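Local coordinates for protein putative methylthioribose-1-phosphate isomerase (Pyrococcus horikoshii OT3, PDB 6A34) that probably catalyses the interconversion of 5-methylthioribose 1-phosphate and 5-methylthioribulose 1-phosphate, an isomerisation in the methionine salvage pathway, at residues 46-51 with 97-102; 64-69 with 108-113; 155-160 with 274-279; 339-342 with 348-351. All blocks are in the same frame, centred on the assembly; numbering follows the deposited sequence.

Interaction 1: residues 46-51 with 97-102; sequences EVAEAI and KNTRPT
Thr99 and Arg100, in the loop between helices 82-97 and 104-119, meet Ala48 and Ile51 on helix 44-52. Thr99 can be followed outward from its CB, which lies 3.5 Å from Ile51 CG2, unusually tight for two carbons. Its methyl CG2 comes down on the helix backbone, 3.2 Å from Ala48 O, beside the Ala48 methyl. The hydroxyl OG1, set between backbone N and carbonyl carbon (chi1 44°), abuts Ile51 CG2 at 3.3 Å, while its hydrogen bond goes to Leu96 O. The Arg100 chain is bent about its CB-CG and CG-CD bonds, which carries CD to 3.4 Å from Ile51 O and brings the guanidinium obliquely to the same carbonyl. Arg100 NH2 approaches Ile51 O to 2.7 Å, yet the N-H...O angle of 116° makes this a weak bond; a second weak one runs to Val56 O. A leucine in place of Arg100 would probably leave both carbonyls without this donor and take a positive charge from the predicted substrate site. Arg100 and nearby Arg57 are predicted to bind substrate. The chemistry of the contact implies apolar packing round Thr99 and two weak bonds that would hold the cationic group only loosely.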
loop_
_atom_site.group_PDB
_atom_site.type_symbol
_atom_site.label_atom_id
_atom_site.label_comp_id
_atom_site.label_asym_id
_atom_site.label_seq_id
_atom_site.Cartn_x
_atom_site.Cartn_y
_atom_site.Cartn_z
ATOM N N GLU A 46 34.561 -6.610 8.649
ATOM C CA GLU A 46 33.807 -6.512 7.385
ATOM C C GLU A 46 32.447 -7.241 7.471
ATOM O O GLU A 46 31.472 -6.757 6.919
ATOM C CB GLU A 46 34.610 -7.075 6.207
ATOM C CG GLU A 46 35.867 -6.289 5.858
ATOM C CD GLU A 46 36.710 -6.885 4.730
ATOM O OE1 GLU A 46 36.481 -8.062 4.362
ATOM O OE2 GLU A 46 37.611 -6.171 4.216
ATOM N N VAL A 47 32.404 -8.423 8.104
ATOM C CA VAL A 47 31.175 -9.223 8.278
ATOM C C VAL A 47 30.239 -8.485 9.249
ATOM O O VAL A 47 29.036 -8.399 9.033
ATOM C CB VAL A 47 31.504 -10.642 8.803
ATOM C CG1 VAL A 47 30.282 -11.414 9.264
ATOM C CG2 VAL A 47 32.288 -11.462 7.794
ATOM N N ALA A 48 30.808 -7.974 10.345
ATOM C CA ALA A 48 30.029 -7.262 11.355
ATOM C C ALA A 48 29.359 -6.041 10.707
ATOM O O ALA A 48 28.163 -5.835 10.844
ATOM C CB ALA A 48 30.910 -6.876 12.534
ATOM N N GLU A 49 30.151 -5.262 9.974
ATOM C CA GLU A 49 29.671 -4.069 9.302
ATOM C C GLU A 49 28.521 -4.444 8.339
ATOM O O GLU A 49 27.520 -3.736 8.267
ATOM C CB GLU A 49 30.857 -3.369 8.623
ATOM C CG GLU A 49 30.534 -2.022 7.991
ATOM C CD GLU A 49 29.876 -0.989 8.904
ATOM O OE1 GLU A 49 30.158 -1.001 10.139
ATOM O OE2 GLU A 49 29.066 -0.177 8.376
ATOM N N ALA A 50 28.650 -5.575 7.634
ATOM C CA ALA A 50 27.664 -6.050 6.637
ATOM C C ALA A 50 26.362 -6.481 7.323
ATOM O O ALA A 50 25.296 -6.384 6.737
ATOM C CB ALA A 50 28.254 -7.159 5.806
ATOM N N ILE A 51 26.430 -6.908 8.586
ATOM C CA ILE A 51 25.212 -7.142 9.350
ATOM C C ILE A 51 24.563 -5.796 9.727
ATOM O O ILE A 51 23.367 -5.639 9.550
ATOM C CB ILE A 51 25.489 -8.019 10.582
ATOM C CG1 ILE A 51 25.756 -9.472 10.181
ATOM C CG2 ILE A 51 24.353 -7.919 11.589
ATOM C CD1 ILE A 51 26.677 -10.187 11.125
ATOM N N LYS A 97 28.173 -9.811 18.164
ATOM C CA LYS A 97 26.997 -9.736 19.021
ATOM C C LYS A 97 26.355 -8.345 18.901
ATOM O O LYS A 97 25.129 -8.241 18.789
ATOM C CB LYS A 97 27.385 -10.050 20.469
ATOM C CG LYS A 97 26.224 -10.348 21.404
ATOM C CD LYS A 97 26.640 -10.417 22.849
ATOM C CE LYS A 97 25.613 -11.130 23.700
ATOM N NZ LYS A 97 26.212 -11.697 24.932
ATOM N N ASN A 98 27.198 -7.300 18.873
ATOM C CA ASN A 98 26.797 -5.884 18.986
ATOM C C ASN A 98 26.651 -5.248 17.594
ATOM O O ASN A 98 27.124 -4.148 17.346
ATOM C CB ASN A 98 27.788 -5.113 19.866
ATOM C CG ASN A 98 28.048 -5.800 21.195
ATOM O OD1 ASN A 98 29.198 -5.981 21.593
ATOM N ND2 ASN A 98 26.994 -6.208 21.885
ATOM N N THR A 99 26.006 -5.961 16.671
ATOM C CA THR A 99 25.693 -5.404 15.364
ATOM C C THR A 99 24.224 -4.972 15.385
ATOM O O THR A 99 23.905 -3.799 15.210
ATOM C CB THR A 99 26.027 -6.394 14.243
ATOM O OG1 THR A 99 25.556 -7.684 14.633
ATOM C CG2 THR A 99 27.508 -6.444 13.929
ATOM N N ARG A 100 23.356 -5.959 15.622
ATOM C CA ARG A 100 21.935 -5.788 15.894
ATOM C C ARG A 100 21.644 -6.567 17.173
ATOM O O ARG A 100 21.291 -7.746 17.106
ATOM C CB ARG A 100 21.092 -6.245 14.693
ATOM C CG ARG A 100 20.929 -5.182 13.609
ATOM C CD ARG A 100 21.178 -5.686 12.194
ATOM N NE ARG A 100 19.971 -6.064 11.469
ATOM C CZ ARG A 100 19.944 -6.561 10.228
ATOM N NH1 ARG A 100 18.808 -6.535 9.548
ATOM N NH2 ARG A 100 21.038 -7.063 9.661
ATOM N N PRO A 101 21.867 -5.944 18.361
ATOM C CA PRO A 101 21.588 -6.566 19.666
ATOM C C PRO A 101 20.193 -7.158 19.959
ATOM O O PRO A 101 20.009 -7.770 21.019
ATOM C CB PRO A 101 21.778 -5.395 20.644
ATOM C CG PRO A 101 22.815 -4.521 19.974
ATOM C CD PRO A 101 22.493 -4.617 18.497
ATOM N N THR A 102 19.240 -6.987 19.029
ATOM C CA THR A 102 17.829 -7.383 19.196
ATOM C C THR A 102 17.507 -8.643 18.358
ATOM O O THR A 102 16.827 -9.558 18.877
ATOM C CB THR A 102 16.902 -6.194 18.892
ATOM O OG1 THR A 102 15.995 -6.610 17.870
ATOM C CG2 THR A 102 17.629 -4.943 18.437
#

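Interaction 2: residues 64-69 with 108-113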
loop_
_atom_site.group_PDB
_atom_site.type_symbol
_atom_site.label_atom_id
_atom_site.label_comp_id
_atom_site.label_asym_id
_atom_site.label_seq_id
_atom_site.Cartn_x
_atom_site.Cartn_y
_atom_site.Cartn_z
ATOM N N ALA A 64 23.490 -17.055 10.251
ATOM C CA ALA A 64 24.534 -17.803 9.579
ATOM C C ALA A 64 25.744 -16.896 9.330
ATOM O O ALA A 64 26.891 -17.348 9.479
ATOM C CB ALA A 64 24.020 -18.420 8.292
ATOM N N ALA A 65 25.486 -15.637 8.948
ATOM C CA ALA A 65 26.556 -14.702 8.675
ATOM C C ALA A 65 27.420 -14.551 9.930
ATOM O O ALA A 65 28.632 -14.582 9.841
ATOM C CB ALA A 65 26.038 -13.366 8.200
ATOM N N ALA A 66 26.782 -14.402 11.088
ATOM C CA ALA A 66 27.501 -14.148 12.325
ATOM C C ALA A 66 28.323 -15.377 12.707
ATOM O O ALA A 66 29.437 -15.244 13.224
ATOM C CB ALA A 66 26.526 -13.834 13.420
ATOM N N GLY A 67 27.704 -16.553 12.534
ATOM C CA GLY A 67 28.315 -17.806 12.801
ATOM C C GLY A 67 29.529 -18.008 11.908
ATOM O O GLY A 67 30.545 -18.463 12.374
ATOM N N PHE A 68 29.400 -17.659 10.622
ATOM C CA PHE A 68 30.521 -17.757 9.688
ATOM C C PHE A 68 31.591 -16.705 9.972
ATOM O O PHE A 68 32.689 -16.840 9.497
ATOM C CB PHE A 68 30.045 -17.645 8.244
ATOM C CG PHE A 68 29.365 -18.895 7.761
ATOM C CD1 PHE A 68 29.841 -20.143 8.115
ATOM C CD2 PHE A 68 28.258 -18.822 6.939
ATOM C CE1 PHE A 68 29.232 -21.291 7.651
ATOM C CE2 PHE A 68 27.636 -19.974 6.498
ATOM C CZ PHE A 68 28.115 -21.202 6.859
ATOM N N GLY A 69 31.236 -15.645 10.709
ATOM C CA GLY A 69 32.207 -14.662 11.179
ATOM C C GLY A 69 33.161 -15.249 12.206
ATOM O O GLY A 69 34.342 -14.881 12.241
ATOM N N TRP A 108 21.182 -16.568 19.060
ATOM C CA TRP A 108 21.185 -18.034 19.084
ATOM C C TRP A 108 22.502 -18.548 18.483
ATOM O O TRP A 108 23.131 -19.404 19.070
ATOM C CB TRP A 108 20.014 -18.671 18.328
ATOM C CG TRP A 108 18.654 -18.479 18.922
ATOM C CD1 TRP A 108 18.334 -18.218 20.226
ATOM C CD2 TRP A 108 17.405 -18.577 18.205
ATOM N NE1 TRP A 108 16.974 -18.119 20.362
ATOM C CE2 TRP A 108 16.375 -18.331 19.141
ATOM C CE3 TRP A 108 17.058 -18.833 16.866
ATOM C CZ2 TRP A 108 15.026 -18.335 18.770
ATOM C CZ3 TRP A 108 15.727 -18.830 16.505
ATOM C CH2 TRP A 108 14.726 -18.586 17.448
ATOM N N ALA A 109 22.874 -18.039 17.300
ATOM C CA ALA A 109 23.930 -18.636 16.501
ATOM C C ALA A 109 25.277 -18.485 17.217
ATOM O O ALA A 109 26.023 -19.472 17.349
ATOM C CB ALA A 109 23.969 -18.012 15.135
ATOM N N LEU A 110 25.553 -17.260 17.677
ATOM C CA LEU A 110 26.779 -16.937 18.334
ATOM C C LEU A 110 26.901 -17.719 19.634
ATOM O O LEU A 110 27.940 -18.297 19.891
ATOM C CB LEU A 110 26.850 -15.438 18.623
ATOM C CG LEU A 110 27.025 -14.565 17.389
ATOM C CD1 LEU A 110 27.053 -13.090 17.775
ATOM C CD2 LEU A 110 28.279 -14.958 16.623
ATOM N N ASN A 111 25.847 -17.692 20.444
ATOM C CA ASN A 111 25.826 -18.385 21.715
ATOM C C ASN A 111 25.994 -19.901 21.555
ATOM O O ASN A 111 26.543 -20.556 22.426
ATOM C CB ASN A 111 24.535 -18.113 22.484
ATOM C CG ASN A 111 24.818 -17.245 23.681
ATOM O OD1 ASN A 111 24.882 -16.019 23.565
ATOM N ND2 ASN A 111 25.073 -17.892 24.808
ATOM N N ARG A 112 25.418 -20.466 20.503
ATOM C CA ARG A 112 25.557 -21.888 20.185
ATOM C C ARG A 112 27.043 -22.252 19.983
ATOM O O ARG A 112 27.482 -23.322 20.400
ATOM C CB ARG A 112 24.764 -22.191 18.915
ATOM C CG ARG A 112 24.829 -23.638 18.449
ATOM C CD ARG A 112 23.870 -23.901 17.298
ATOM N NE ARG A 112 24.112 -25.188 16.652
ATOM C CZ ARG A 112 23.317 -25.697 15.747
ATOM N NH1 ARG A 112 22.297 -24.967 15.319
ATOM N NH2 ARG A 112 23.522 -26.918 15.278
ATOM N N ILE A 113 27.802 -21.356 19.333
ATOM C CA ILE A 113 29.215 -21.607 19.042
ATOM C C ILE A 113 30.075 -21.343 20.290
ATOM O O ILE A 113 30.839 -22.205 20.701
ATOM C CB ILE A 113 29.649 -20.784 17.830
ATOM C CG1 ILE A 113 28.876 -21.263 16.597
ATOM C CG2 ILE A 113 31.166 -20.847 17.666
ATOM C CD1 ILE A 113 29.257 -20.555 15.329
#
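Leu110 of helix 104-119 reaches Ala66 of helix 59-76, and Ile113, one turn further on, reaches Gly67. The axes of the two short segments come within 8.5 Å of each other, run in roughly the same direction and cross at -32°. The backbones are nearest at Gly67 and Ala109, a glycine and an alanine, whose CA atoms are 5.8 Å apart.

The side-chain to side-chain contact is apolar: CD2 of Leu110 lies 3.8 Å from CB of Ala66, with Leu110 CG slightly farther from the same methyl. Leu110 starts out beside the neighbouring helix, with CG beside the backbone N (chi1 -70°), and the CD2 branch, not CD1, is the one that reaches that helix.

A second group consists of methyls laid against backbone. Leu110 CD2 also touches Ala66 O at 3.6 Å, so one methyl meets both the side chain and the carbonyl of a single alanine. Ile113 lies on bare backbone, its CD1 standing 3.8 Å from Gly67 O and 3.9 Å from Gly67 CA.

No hydrogen bond crosses between the segments; the backbone amides of Phe68 and Arg112 are spent inside their own helices, on Ala64 O and Trp108 O. Elsewhere in the bundle, Phe68 makes an edge-to-face contact with Tyr137 of helix 125-157, and Arg112 forms salt bridges with Glu135 and Glu142. The chemistry implies that buried shape matching joins these two helices of the N-terminal helical part, with branched residues on one meeting alanine and glycine on the other.

Interaction 3: residues 155-160 with 274-279; sequences AEVLPE and PFFAVA
In the Rossmann-like part of this eIF-2B-family isomerase, the C-terminal part of helix 125-157 and the turn after it pack on strand 275-278 of the mixed central sheet. That turn leads into strand 161-165, so the contact sits where the chain passes from the helical part into the sheet. Phe276 faces the turn and is the one residue of its segment to touch it closely. Its side chain leaves with CG beside the backbone N (chi1 -67°), which turns the ring toward Val157 and Leu158, both of which approach from the same side of its plane. The two aliphatic residues meet different carbons, both obliquely: Leu158 CD2 lies by CD1 and CE1, Val157 CG2 by CE2 and CZ. Leu158 and Phe276 run past one another in opposite directions. Replacing Phe276 by an alanine is likely to open a gap beneath the turn and leave the methyls of Val157 and Leu158 without their shared apolar partner. Phe275, pointing to the other side of the sheet, packs on helix 261-270, and Met187 of helix 180-189 adds a further neighbour for Leu158. Val157 CG2 stands 4.0 Å from Phe276 CE2, while Leu158 CD2 is nearer, 3.4 Å from Phe276 CD1.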
loop_
_atom_site.group_PDB
_atom_site.type_symbol
_atom_site.label_atom_id
_atom_site.label_comp_id
_atom_site.label_asym_id
_atom_site.label_seq_id
_atom_site.Cartn_x
_atom_site.Cartn_y
_atom_site.Cartn_z
ATOM N N ALA A 155 3.714 -27.506 -0.305
ATOM C CA ALA A 155 3.312 -27.814 -1.676
ATOM C C ALA A 155 2.228 -28.912 -1.712
ATOM O O ALA A 155 1.448 -28.921 -2.654
ATOM C CB ALA A 155 4.518 -28.192 -2.504
ATOM N N GLU A 156 2.174 -29.800 -0.707
ATOM C CA GLU A 156 1.126 -30.857 -0.616
ATOM C C GLU A 156 -0.261 -30.247 -0.351
ATOM O O GLU A 156 -1.259 -30.803 -0.766
ATOM C CB GLU A 156 1.335 -31.841 0.546
ATOM C CG GLU A 156 2.513 -32.795 0.410
ATOM C CD GLU A 156 2.507 -33.758 -0.772
ATOM O OE1 GLU A 156 3.603 -34.238 -1.150
ATOM O OE2 GLU A 156 1.414 -34.042 -1.310
ATOM N N VAL A 157 -0.321 -29.139 0.401
ATOM C CA VAL A 157 -1.584 -28.670 0.985
ATOM C C VAL A 157 -2.153 -27.480 0.203
ATOM O O VAL A 157 -3.338 -27.290 0.241
ATOM C CB VAL A 157 -1.448 -28.334 2.486
ATOM C CG1 VAL A 157 -1.166 -29.573 3.339
ATOM C CG2 VAL A 157 -0.421 -27.251 2.751
ATOM N N LEU A 158 -1.317 -26.653 -0.444
ATOM C CA LEU A 158 -1.835 -25.571 -1.280
ATOM C C LEU A 158 -2.454 -26.161 -2.540
ATOM O O LEU A 158 -1.952 -27.132 -3.097
ATOM C CB LEU A 158 -0.739 -24.594 -1.710
ATOM C CG LEU A 158 -0.092 -23.733 -0.634
ATOM C CD1 LEU A 158 0.498 -22.477 -1.260
ATOM C CD2 LEU A 158 -1.057 -23.373 0.465
ATOM N N PRO A 159 -3.500 -25.512 -3.087
ATOM C CA PRO A 159 -4.019 -25.882 -4.399
ATOM C C PRO A 159 -3.073 -25.424 -5.520
ATOM O O PRO A 159 -2.333 -24.454 -5.351
ATOM C CB PRO A 159 -5.346 -25.110 -4.433
ATOM C CG PRO A 159 -5.033 -23.854 -3.668
ATOM C CD PRO A 159 -4.163 -24.329 -2.519
ATOM N N GLU A 160 -3.123 -26.127 -6.654
ATOM C CA GLU A 160 -2.623 -25.624 -7.902
ATOM C C GLU A 160 -3.403 -24.369 -8.255
ATOM O O GLU A 160 -4.621 -24.305 -8.031
ATOM C CB GLU A 160 -2.891 -26.509 -9.121
ATOM C CG GLU A 160 -2.729 -27.993 -8.889
ATOM C CD GLU A 160 -2.500 -28.756 -10.186
ATOM O OE1 GLU A 160 -2.057 -29.934 -10.095
ATOM O OE2 GLU A 160 -2.762 -28.153 -11.288
ATOM N N PRO A 274 -8.355 -20.267 1.280
ATOM C CA PRO A 274 -7.413 -20.841 2.226
ATOM C C PRO A 274 -6.226 -19.895 2.462
ATOM O O PRO A 274 -5.710 -19.300 1.547
ATOM C CB PRO A 274 -6.985 -22.166 1.576
ATOM C CG PRO A 274 -8.069 -22.518 0.626
ATOM C CD PRO A 274 -8.706 -21.200 0.207
ATOM N N PHE A 275 -5.820 -19.794 3.723
ATOM C CA PHE A 275 -4.859 -18.849 4.197
ATOM C C PHE A 275 -3.886 -19.563 5.140
ATOM O O PHE A 275 -4.279 -20.021 6.230
ATOM C CB PHE A 275 -5.614 -17.733 4.924
ATOM C CG PHE A 275 -4.744 -16.669 5.522
ATOM C CD1 PHE A 275 -4.343 -15.583 4.776
ATOM C CD2 PHE A 275 -4.293 -16.772 6.814
ATOM C CE1 PHE A 275 -3.540 -14.602 5.332
ATOM C CE2 PHE A 275 -3.495 -15.787 7.369
ATOM C CZ PHE A 275 -3.104 -14.714 6.627
ATOM N N PHE A 276 -2.624 -19.644 4.727
ATOM C CA PHE A 276 -1.586 -20.364 5.476
ATOM C C PHE A 276 -0.433 -19.452 5.878
ATOM O O PHE A 276 -0.013 -18.588 5.111
ATOM C CB PHE A 276 -0.996 -21.484 4.635
ATOM C CG PHE A 276 -1.940 -22.614 4.325
ATOM C CD1 PHE A 276 -2.780 -22.558 3.224
ATOM C CD2 PHE A 276 -1.944 -23.750 5.106
ATOM C CE1 PHE A 276 -3.625 -23.616 2.928
ATOM C CE2 PHE A 276 -2.787 -24.806 4.812
ATOM C CZ PHE A 276 -3.617 -24.744 3.714
ATOM N N ALA A 277 0.094 -19.710 7.070
ATOM C CA ALA A 277 1.383 -19.246 7.522
ATOM C C ALA A 277 2.372 -20.404 7.369
ATOM O O ALA A 277 1.994 -21.566 7.543
ATOM C CB ALA A 277 1.296 -18.817 8.975
ATOM N N VAL A 278 3.623 -20.082 7.047
ATOM C CA VAL A 278 4.689 -21.041 6.942
ATOM C C VAL A 278 5.869 -20.474 7.731
ATOM O O VAL A 278 6.239 -19.295 7.530
ATOM C CB VAL A 278 5.059 -21.349 5.475
ATOM C CG1 VAL A 278 5.280 -20.098 4.635
ATOM C CG2 VAL A 278 6.280 -22.259 5.374
ATOM N N ALA A 279 6.411 -21.288 8.650
ATOM C CA ALA A 279 7.592 -20.953 9.450
ATOM C C ALA A 279 8.193 -22.205 10.079
ATOM O O ALA A 279 7.475 -23.184 10.283
ATOM C CB ALA A 279 7.226 -19.989 10.518
#

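Interaction 4: residues 339-342 with 348-351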
loop_
_atom_site.group_PDB
_atom_site.type_symbol
_atom_site.label_atom_id
_atom_site.label_comp_id
_atom_site.label_asym_id
_atom_site.label_seq_id
_atom_site.Cartn_x
_atom_site.Cartn_y
_atom_site.Cartn_z
ATOM N N GLY A 339 5.897 -30.637 9.470
ATOM C CA GLY A 339 4.533 -30.962 9.077
ATOM C C GLY A 339 3.587 -29.791 9.296
ATOM O O GLY A 339 3.976 -28.753 9.872
ATOM N N VAL A 340 2.356 -29.947 8.794
ATOM C CA VAL A 340 1.364 -28.909 8.806
ATOM C C VAL A 340 0.515 -29.118 10.055
ATOM O O VAL A 340 0.095 -30.221 10.289
ATOM C CB VAL A 340 0.481 -28.919 7.557
ATOM C CG1 VAL A 340 -0.488 -27.747 7.603
ATOM C CG2 VAL A 340 1.281 -28.905 6.265
ATOM N N VAL A 341 0.340 -28.046 10.832
ATOM C CA VAL A 341 -0.497 -27.972 11.982
ATOM C C VAL A 341 -1.884 -27.469 11.556
ATOM O O VAL A 341 -2.011 -26.435 10.989
ATOM C CB VAL A 341 0.103 -27.018 13.034
ATOM C CG1 VAL A 341 -0.675 -27.057 14.334
ATOM C CG2 VAL A 341 1.571 -27.309 13.286
ATOM N N TRP A 342 -2.914 -28.197 11.963
ATOM C CA TRP A 342 -4.294 -27.930 11.686
ATOM C C TRP A 342 -4.983 -27.433 12.963
ATOM O O TRP A 342 -4.479 -27.629 14.069
ATOM C CB TRP A 342 -4.923 -29.218 11.151
ATOM C CG TRP A 342 -4.260 -29.729 9.914
ATOM C CD1 TRP A 342 -3.532 -30.883 9.798
ATOM C CD2 TRP A 342 -4.263 -29.121 8.602
ATOM N NE1 TRP A 342 -3.098 -31.033 8.515
ATOM C CE2 TRP A 342 -3.526 -29.974 7.756
ATOM C CE3 TRP A 342 -4.780 -27.937 8.071
ATOM C CZ2 TRP A 342 -3.328 -29.704 6.405
ATOM C CZ3 TRP A 342 -4.589 -27.668 6.732
ATOM C CH2 TRP A 342 -3.865 -28.535 5.912
ATOM N N ASN A 348 -2.610 -28.776 18.917
ATOM C CA ASN A 348 -1.770 -29.430 17.912
ATOM C C ASN A 348 -0.358 -28.858 17.925
ATOM O O ASN A 348 0.559 -29.599 17.581
ATOM C CB ASN A 348 -2.388 -29.452 16.516
ATOM C CG ASN A 348 -3.561 -30.406 16.470
ATOM O OD1 ASN A 348 -3.491 -31.468 17.077
ATOM N ND2 ASN A 348 -4.655 -30.012 15.834
ATOM N N LEU A 349 -0.178 -27.594 18.339
ATOM C CA LEU A 349 1.171 -27.048 18.402
ATOM C C LEU A 349 1.926 -27.714 19.553
ATOM O O LEU A 349 3.084 -28.085 19.335
ATOM C CB LEU A 349 1.185 -25.524 18.546
ATOM C CG LEU A 349 0.961 -24.761 17.241
ATOM C CD1 LEU A 349 0.663 -23.293 17.511
ATOM C CD2 LEU A 349 2.149 -24.904 16.312
ATOM N N LYS A 350 1.278 -27.868 20.722
ATOM C CA LYS A 350 1.961 -28.420 21.898
ATOM C C LYS A 350 2.265 -29.906 21.655
ATOM O O LYS A 350 3.338 -30.372 22.047
ATOM C CB LYS A 350 1.219 -28.124 23.206
ATOM C CG LYS A 350 0.099 -29.070 23.599
ATOM C CD LYS A 350 -0.123 -29.128 25.104
ATOM C CE LYS A 350 -0.394 -27.781 25.743
ATOM N NZ LYS A 350 -0.565 -27.911 27.210
ATOM N N LYS A 351 1.383 -30.610 20.935
ATOM C CA LYS A 351 1.702 -31.954 20.458
ATOM C C LYS A 351 3.002 -31.896 19.659
ATOM O O LYS A 351 3.956 -32.574 19.980
ATOM C CB LYS A 351 0.611 -32.554 19.566
ATOM C CG LYS A 351 -0.501 -33.297 20.297
ATOM C CD LYS A 351 -1.508 -33.940 19.355
ATOM C CE LYS A 351 -2.874 -34.134 19.981
ATOM N NZ LYS A 351 -3.842 -34.694 19.009
#
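Strand 339-341 and helix 345-354 approach most nearly at Val341 and Asn348, whose CA atoms are 6.2 Å apart. This is a strand-to-helix connection at the border of the Rossmann-like sheet: 339-341 is an outermost strand within the chain, antiparallel to 333-336, and the C-terminal helix that follows it folds back against it. Val341 pairs with Ile334 through backbone hydrogen bonds, which sets the strand in place.

Val341 divides its two methyls between two successive helix residues. CG1, anti to the backbone N (chi1 -173°), lies 3.7 Å from CB of Asn348, the two side chains passing each other in opposite senses. Asn348 contributes carbon near its root and polarity farther out. CG2 of Val341 meets CD2 of Leu349 at 3.9 Å, and here the side chains cross at about a right angle. Leu349 begins alongside the strand, but its end turns in toward it, and its CG lies 4.0 Å from Val341 CG1.

On the other side of the strand the Trp342 ring packs against Val340, whose CG1 sits 3.6 Å above the ring plane and displaced toward the rim. Val340 and Trp342 both also touch Val157 in the C-terminal part of helix 125-157. Helix and strand end are therefore joined by apolar contacts plus one directed bond, between the amide of Asn348 and the backbone of Trp342. Asn348 ND2 gives a nearly straight hydrogen bond to Trp342 O, 3.0 Å long with an N-H...O angle of 167°, the acceptor close to the amide plane and the donor 50° out of the carbonyl plane.

Interactions 1 and 2 belong to the helical part and touch each other, Ile51 and Val47 of helix 44-52 resting on helix 59-76, while Lys97 meets Leu110. Interactions 3 and 4 share the mixed sheet, through strands 275-278 and 339-341, and meet where Trp342 packs on Val157 and Phe276. The pairs lie well apart, with the centres of interactions 1 and 3 about 34 Å from one another. Interactions 2 and 3 are buried and have no hydrogen bond across their segments. Interactions 1 and 4 are partly buried, and each adds one side-chain donor to a backbone carbonyl: weak and bent near the predicted substrate site, straight at the sheet's border.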